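Local atomic coordinates of mosquitocidal toxin (Bacillus sphaericus, PDB entry 2CB4), a protein that kills mosquitoes, probably by transferring ADP-ribose to target proteins, and is represented here by its catalytic domain alone. Residues Q41-S44 against T45-S49; W141-H144 against S145-N148; P210-N214 against P215-N219. The protein carries 1 engineered substitution. All coordinates share one frame; numbering follows the deposited sequence.

The three contacts are local, each within a single continuous piece of the catalytic domain's chain. Interaction 1 follows helix 36-44, interaction 2 leads from strand 142-143 toward strand 150-156, and interaction 3 lies in the loop between strands 202-208 and 229-231. Within one chain none touches another: interactions 1 and 3 sit on opposite sides of the chain's centre, their own centres about 37 Å apart, and the nearest atoms of interactions 2 and 3 are about 19 Å apart. The assembly nevertheless joins these last two, because His144 ND1 is hydrogen-bonded to Asn211 OD1 of a neighbouring subunit. Segment 141-148 of one copy is thereby docked on loop 210-219 of the next.

Interaction 1 of 3, residues Q41-S44 against T45-S49; sequences QLIS and TRIPS
Thr45 meets the helix through the carbonyl of Gln41, four residues back. Its backbone N donates to Gln41 O at 3.0 Å, and the amide N lies nearly in line with the carbonyl bond (C=O...N 162°). The same oxygen takes a second, weak bond from Thr45 OG1. With chi1 at 72°, OG1 sits between its own backbone N and carbonyl carbon, which turns the hydroxyl back toward the helix. The next two bonds reach only three residues back: Arg46 N to Ile43 O is weak, and Ile47 N meets Ser44 O at 3.2 Å from well above the carbonyl plane. The apolar contact keeps the four-residue spacing, as Ile43 and Ile47 lie side by side and point the same way, with Ile43 CG2 4.2 Å from Ile47 CD1. Leu56 from the following loop touches both isoleucines, and Arg46 packs on Asp34 of a neighbouring subunit. The run from a four-residue to a three-residue bond spacing, closing in a type I beta turn from Ser44 to Ile47, is that of an alpha helix unwinding at its C-terminal end.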
loop_
_atom_site.group_PDB
_atom_site.type_symbol
_atom_site.label_atom_id
_atom_site.label_comp_id
_atom_site.label_asym_id
_atom_site.label_seq_id
_atom_site.Cartn_x
_atom_site.Cartn_y
_atom_site.Cartn_z
ATOM N N GLN A 41 -3.117 32.904 -23.113
ATOM C CA GLN A 41 -4.268 33.487 -22.422
ATOM C C GLN A 41 -4.162 33.225 -20.931
ATOM O O GLN A 41 -4.323 34.121 -20.117
ATOM C CB GLN A 41 -5.585 32.866 -22.915
ATOM C CG GLN A 41 -5.847 33.086 -24.382
ATOM C CD GLN A 41 -6.372 34.486 -24.684
ATOM O OE1 GLN A 41 -5.834 35.504 -24.205
ATOM N NE2 GLN A 41 -7.423 34.547 -25.504
ATOM N N LEU A 42 -3.935 31.963 -20.597
ATOM C CA LEU A 42 -3.793 31.508 -19.219
ATOM C C LEU A 42 -2.782 32.378 -18.444
ATOM O O LEU A 42 -3.031 32.787 -17.320
ATOM C CB LEU A 42 -3.310 30.066 -19.256
ATOM C CG LEU A 42 -3.796 29.038 -18.251
ATOM C CD1 LEU A 42 -5.225 29.294 -17.876
ATOM C CD2 LEU A 42 -3.663 27.680 -18.889
ATOM N N ILE A 43 -1.649 32.676 -19.061
ATOM C CA ILE A 43 -0.628 33.508 -18.431
ATOM C C ILE A 43 -1.020 35.000 -18.419
ATOM O O ILE A 43 -0.878 35.676 -17.408
ATOM C CB ILE A 43 0.736 33.360 -19.187
ATOM C CG1 ILE A 43 1.295 31.949 -19.039
ATOM C CG2 ILE A 43 1.723 34.432 -18.768
ATOM C CD1 ILE A 43 2.508 31.674 -19.932
ATOM N N SER A 44 -1.471 35.507 -19.566
ATOM C CA SER A 44 -1.854 36.923 -19.755
ATOM C C SER A 44 -2.952 37.473 -18.840
ATOM O O SER A 44 -2.931 38.643 -18.452
ATOM C CB SER A 44 -2.249 37.161 -21.206
ATOM O OG SER A 44 -1.093 37.356 -22.001
ATOM N N THR A 45 -3.909 36.630 -18.500
ATOM C CA THR A 45 -5.006 37.049 -17.651
ATOM C C THR A 45 -4.665 37.300 -16.186
ATOM O O THR A 45 -5.452 37.908 -15.464
ATOM C CB THR A 45 -6.211 36.111 -17.794
ATOM O OG1 THR A 45 -5.920 34.842 -17.167
ATOM C CG2 THR A 45 -6.531 35.928 -19.294
ATOM N N ARG A 46 -3.501 36.848 -15.736
ATOM C CA ARG A 46 -3.110 37.101 -14.349
ATOM C C ARG A 46 -2.090 38.245 -14.341
ATOM O O ARG A 46 -1.359 38.452 -13.354
ATOM C CB ARG A 46 -2.554 35.840 -13.665
ATOM C CG ARG A 46 -3.580 34.737 -13.397
ATOM C CD ARG A 46 -4.572 35.143 -12.316
ATOM N NE ARG A 46 -5.752 34.272 -12.283
ATOM C CZ ARG A 46 -6.804 34.452 -11.477
ATOM N NH1 ARG A 46 -6.818 35.483 -10.629
ATOM N NH2 ARG A 46 -7.831 33.599 -11.514
ATOM N N ILE A 47 -2.035 38.984 -15.451
ATOM C CA ILE A 47 -1.130 40.124 -15.564
ATOM C C ILE A 47 -1.922 41.417 -15.831
ATOM O O ILE A 47 -2.434 41.632 -16.940
ATOM C CB ILE A 47 -0.063 39.941 -16.662
ATOM C CG1 ILE A 47 0.667 38.598 -16.496
ATOM C CG2 ILE A 47 0.892 41.141 -16.677
ATOM C CD1 ILE A 47 1.816 38.398 -17.459
ATOM N N PRO A 48 -2.014 42.271 -14.812
ATOM C CA PRO A 48 -2.734 43.536 -14.939
ATOM C C PRO A 48 -2.148 44.380 -16.072
ATOM O O PRO A 48 -0.928 44.444 -16.245
ATOM C CB PRO A 48 -2.476 44.225 -13.590
ATOM C CG PRO A 48 -2.076 43.136 -12.666
ATOM C CD PRO A 48 -1.331 42.158 -13.514
ATOM N N SER A 49 -3.033 45.036 -16.826
ATOM C CA SER A 49 -2.638 45.891 -17.944
ATOM C C SER A 49 -1.616 46.941 -17.567
ATOM O O SER A 49 -0.809 47.348 -18.396
ATOM C CB SER A 49 -3.853 46.558 -18.580
ATOM O OG SER A 49 -4.781 45.575 -19.005
#

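Interaction 2 of 3, residues W141-H144 against S145-N148; sequences WTPH and SANN
His144 O and the backbone N of Asn147 are joined through one water, which donates to His144 O at 2.7 Å and accepts from Asn147 N at 3.0 Å. One residue earlier at both ends, Ala146 N bonds directly to Pro143 O at 3.1 Å and closes a turn, the donor standing 64° out of the carbonyl plane. The turn folds the Ala146 methyl back against the strand. Ala146 CB lies 3.5 Å from Thr142 CG2, a snug meeting of methyl groups, and 4.1 Å from Pro143 CD at the flank of the proline ring. With chi1 at -58° the methyl CG2 of Thr142 is turned opposite the backbone N, toward Ala146, while OG1 bonds to Pro140 O. Both polar side chains at the corner are held from outside. Ser145 OG is hydrogen-bonded to Arg83 and Asp258, and the His144 ring is pinned at both nitrogens, NE2 by Glu265 and ND1 by Asn211 of a neighbouring subunit. A further bond, Asn148 N to Ser145 O, makes a second bend, so the chain leaves strand 142-143 through two successive type I beta turns, Pro143 to Ala146 and Ser145 to Asn148, which connect this short strand to strand 150-156 of the large mixed sheet.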
loop_
_atom_site.group_PDB
_atom_site.type_symbol
_atom_site.label_atom_id
_atom_site.label_comp_id
_atom_site.label_asym_id
_atom_site.label_seq_id
_atom_site.Cartn_x
_atom_site.Cartn_y
_atom_site.Cartn_z
ATOM N N TRP A 141 25.115 37.929 -14.727
ATOM C CA TRP A 141 24.417 37.875 -13.455
ATOM C C TRP A 141 24.922 36.504 -12.895
ATOM O O TRP A 141 24.942 35.486 -13.613
ATOM C CB TRP A 141 22.900 37.831 -13.702
ATOM C CG TRP A 141 22.086 37.711 -12.438
ATOM C CD1 TRP A 141 21.491 38.732 -11.747
ATOM C CD2 TRP A 141 21.774 36.492 -11.712
ATOM N NE1 TRP A 141 20.829 38.227 -10.640
ATOM C CE2 TRP A 141 20.970 36.862 -10.607
ATOM C CE3 TRP A 141 22.038 35.113 -11.937
ATOM C CZ2 TRP A 141 20.482 35.921 -9.691
ATOM C CZ3 TRP A 141 21.549 34.181 -11.025
ATOM C CH2 TRP A 141 20.803 34.593 -9.899
ATOM N N THR A 142 25.396 36.505 -11.647
ATOM C CA THR A 142 25.978 35.331 -11.012
ATOM C C THR A 142 25.318 35.092 -9.648
ATOM O O THR A 142 25.023 36.048 -8.926
ATOM C CB THR A 142 27.484 35.593 -10.819
ATOM O OG1 THR A 142 28.082 35.857 -12.088
ATOM C CG2 THR A 142 28.207 34.424 -10.144
ATOM N N PRO A 143 25.090 33.820 -9.286
ATOM C CA PRO A 143 24.476 33.514 -7.989
ATOM C C PRO A 143 25.409 33.886 -6.835
ATOM O O PRO A 143 26.626 33.797 -6.950
ATOM C CB PRO A 143 24.265 31.984 -8.038
ATOM C CG PRO A 143 24.414 31.579 -9.428
ATOM C CD PRO A 143 25.208 32.623 -10.147
ATOM N N HIS A 144 24.842 34.276 -5.701
ATOM C CA HIS A 144 25.668 34.620 -4.537
ATOM C C HIS A 144 26.512 33.439 -4.064
ATOM O O HIS A 144 27.581 33.621 -3.510
ATOM C CB HIS A 144 24.769 35.083 -3.363
ATOM C CG HIS A 144 24.169 36.430 -3.572
ATOM N ND1 HIS A 144 22.875 36.743 -3.193
ATOM C CD2 HIS A 144 24.684 37.556 -4.127
ATOM C CE1 HIS A 144 22.634 38.006 -3.489
ATOM N NE2 HIS A 144 23.719 38.523 -4.045
ATOM N N SER A 145 26.012 32.223 -4.250
ATOM C CA SER A 145 26.723 31.025 -3.782
ATOM C C SER A 145 27.699 30.431 -4.804
ATOM O O SER A 145 28.251 29.356 -4.569
ATOM C CB SER A 145 25.685 29.947 -3.502
ATOM O OG SER A 145 25.174 29.475 -4.743
ATOM N N ALA A 146 27.895 31.107 -5.934
ATOM C CA ALA A 146 28.732 30.603 -7.014
ATOM C C ALA A 146 30.158 30.150 -6.674
ATOM O O ALA A 146 30.714 29.259 -7.343
ATOM C CB ALA A 146 28.710 31.577 -8.228
ATOM N N ASN A 147 30.757 30.769 -5.666
ATOM C CA ASN A 147 32.137 30.445 -5.266
ATOM C C ASN A 147 32.188 29.241 -4.316
ATOM O O ASN A 147 33.251 28.810 -3.912
ATOM C CB ASN A 147 32.764 31.659 -4.542
ATOM C CG ASN A 147 33.420 32.663 -5.505
ATOM O OD1 ASN A 147 33.762 33.769 -5.099
ATOM N ND2 ASN A 147 33.642 32.265 -6.755
ATOM N N ASN A 148 31.020 28.741 -3.938
ATOM C CA ASN A 148 30.905 27.623 -3.006
ATOM C C ASN A 148 30.618 26.318 -3.700
ATOM O O ASN A 148 29.637 26.186 -4.465
ATOM C CB ASN A 148 29.780 27.901 -1.968
ATOM C CG ASN A 148 29.936 29.282 -1.297
ATOM O OD1 ASN A 148 29.161 30.214 -1.551
ATOM N ND2 ASN A 148 31.011 29.445 -0.540
HETATM O O HOH W 1 30.104 32.551 -3.333
#

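Interaction 3 of 3, residues P210-N214 against P215-N219; sequences PNFIN and PSTLN
The side chain of Thr217 stands roughly perpendicular to that of Phe212, with the threonine hydroxyl set against the rim of the ring: Thr217 OG1 lies near the ring plane, 3.6 Å from Phe212 CE2. Leu218 runs differently, antiparallel alongside Phe212. Its CD2 lies 3.9 Å from Phe212 CB and comes to the ring obliquely, while the other branch, CD1, stops 3.8 Å from Pro210 CA, so the forked end of Leu218 bridges two points of the loop. Phe212 is directed across the loop, its CG opposite the backbone N. One ring face carries the CG2 methyl of Ile213, 4.0 Å above the plane and shifted toward the rim.

Asn214 also meets Thr217 crosswise, its CG 3.8 Å from Thr217 CG2. They are also joined by polar bonds, with Asn214 O accepting twice. Thr217 OG1 donates to Asn214 O at 2.9 Å, nearly in line with the carbonyl (165°). Thr217 N reaches Asn214 O at 3.2 Å, 42° out of the carbonyl plane. One oxygen is thus gripped twice by a single residue. With chi1 at 68°, OG1 sits between the threonine's own N and carbonyl carbon, so hydroxyl and amide reach the same acceptor. The hydroxyl is further bonded to Arg193 of strand 192-199, on which the side chains of Phe212 and Leu218 also rest, and this ties the cluster to the central sheet.

The i to i+3 bond from Thr217 N to Asn214 O, followed by a weak one from Leu218 N to Pro215 O, with proline as the first helical residue, is the pattern of a 3-10 helix starting out of a loop.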
loop_
_atom_site.group_PDB
_atom_site.type_symbol
_atom_site.label_atom_id
_atom_site.label_comp_id
_atom_site.label_asym_id
_atom_site.label_seq_id
_atom_site.Cartn_x
_atom_site.Cartn_y
_atom_site.Cartn_z
ATOM N N PRO A 210 27.742 17.058 -27.676
ATOM C CA PRO A 210 27.874 16.710 -29.112
ATOM C C PRO A 210 26.534 16.707 -29.865
ATOM O O PRO A 210 26.509 16.762 -31.085
ATOM C CB PRO A 210 28.445 15.283 -29.083
ATOM C CG PRO A 210 28.994 15.109 -27.701
ATOM C CD PRO A 210 28.088 15.920 -26.808
ATOM N N ASN A 211 25.438 16.584 -29.119
ATOM C CA ASN A 211 24.092 16.540 -29.673
ATOM C C ASN A 211 23.434 17.907 -29.784
ATOM O O ASN A 211 22.245 18.011 -30.033
ATOM C CB ASN A 211 23.201 15.620 -28.824
ATOM C CG ASN A 211 23.853 14.282 -28.550
ATOM O OD1 ASN A 211 24.441 13.681 -29.431
ATOM N ND2 ASN A 211 23.742 13.817 -27.332
ATOM N N PHE A 212 24.217 18.958 -29.597
ATOM C CA PHE A 212 23.698 20.304 -29.723
ATOM C C PHE A 212 23.128 20.440 -31.177
ATOM O O PHE A 212 23.711 19.956 -32.141
ATOM C CB PHE A 212 24.821 21.314 -29.467
ATOM C CG PHE A 212 24.393 22.741 -29.691
ATOM C CD1 PHE A 212 23.357 23.292 -28.944
ATOM C CD2 PHE A 212 24.980 23.507 -30.694
ATOM C CE1 PHE A 212 22.928 24.600 -29.170
ATOM C CE2 PHE A 212 24.557 24.824 -30.913
ATOM C CZ PHE A 212 23.520 25.357 -30.162
ATOM N N ILE A 213 21.970 21.076 -31.285
ATOM C CA ILE A 213 21.238 21.270 -32.521
ATOM C C ILE A 213 22.080 21.718 -33.746
ATOM O O ILE A 213 21.747 21.372 -34.875
ATOM C CB ILE A 213 20.068 22.229 -32.259
ATOM C CG1 ILE A 213 18.883 21.942 -33.196
ATOM C CG2 ILE A 213 20.563 23.672 -32.297
ATOM C CD1 ILE A 213 18.509 20.527 -33.292
ATOM N N ASN A 214 23.171 22.463 -33.534
ATOM C CA ASN A 214 24.092 22.870 -34.635
ATOM C C ASN A 214 25.526 22.485 -34.294
ATOM O O ASN A 214 26.299 23.308 -33.802
ATOM C CB ASN A 214 24.057 24.364 -34.887
ATOM C CG ASN A 214 24.689 24.741 -36.240
ATOM O OD1 ASN A 214 24.331 25.759 -36.823
ATOM N ND2 ASN A 214 25.605 23.904 -36.747
ATOM N N PRO A 215 25.868 21.235 -34.563
ATOM C CA PRO A 215 27.193 20.688 -34.262
ATOM C C PRO A 215 28.382 21.343 -34.941
ATOM O O PRO A 215 29.526 21.157 -34.515
ATOM C CB PRO A 215 27.092 19.207 -34.694
ATOM C CG PRO A 215 25.696 18.992 -35.178
ATOM C CD PRO A 215 25.033 20.301 -35.353
ATOM N N SER A 216 28.141 22.082 -36.012
ATOM C CA SER A 216 29.258 22.738 -36.716
ATOM C C SER A 216 29.818 23.910 -35.909
ATOM O O SER A 216 30.930 24.388 -36.172
ATOM C CB SER A 216 28.840 23.199 -38.121
ATOM O OG SER A 216 27.837 24.197 -38.047
ATOM N N THR A 217 29.063 24.365 -34.906
ATOM C CA THR A 217 29.534 25.474 -34.059
ATOM C C THR A 217 30.265 25.019 -32.782
ATOM O O THR A 217 30.755 25.855 -32.029
ATOM C CB THR A 217 28.382 26.388 -33.639
ATOM O OG1 THR A 217 27.520 25.674 -32.734
ATOM C CG2 THR A 217 27.565 26.859 -34.883
ATOM N N LEU A 218 30.357 23.708 -32.544
ATOM C CA LEU A 218 30.998 23.209 -31.319
ATOM C C LEU A 218 32.401 23.751 -31.057
ATOM O O LEU A 218 32.801 23.968 -29.906
ATOM C CB LEU A 218 30.907 21.677 -31.181
ATOM C CG LEU A 218 29.477 21.109 -31.141
ATOM C CD1 LEU A 218 29.484 19.593 -31.042
ATOM C CD2 LEU A 218 28.637 21.733 -30.056
ATOM N N ASN A 219 33.145 23.999 -32.126
ATOM C CA ASN A 219 34.509 24.531 -31.972
ATOM C C ASN A 219 34.544 25.987 -31.535
ATOM O O ASN A 219 35.595 26.489 -31.161
ATOM C CB ASN A 219 35.317 24.337 -33.252
ATOM C CG ASN A 219 35.794 22.919 -33.408
ATOM O OD1 ASN A 219 35.576 22.290 -34.442
ATOM N ND2 ASN A 219 36.393 22.382 -32.346
#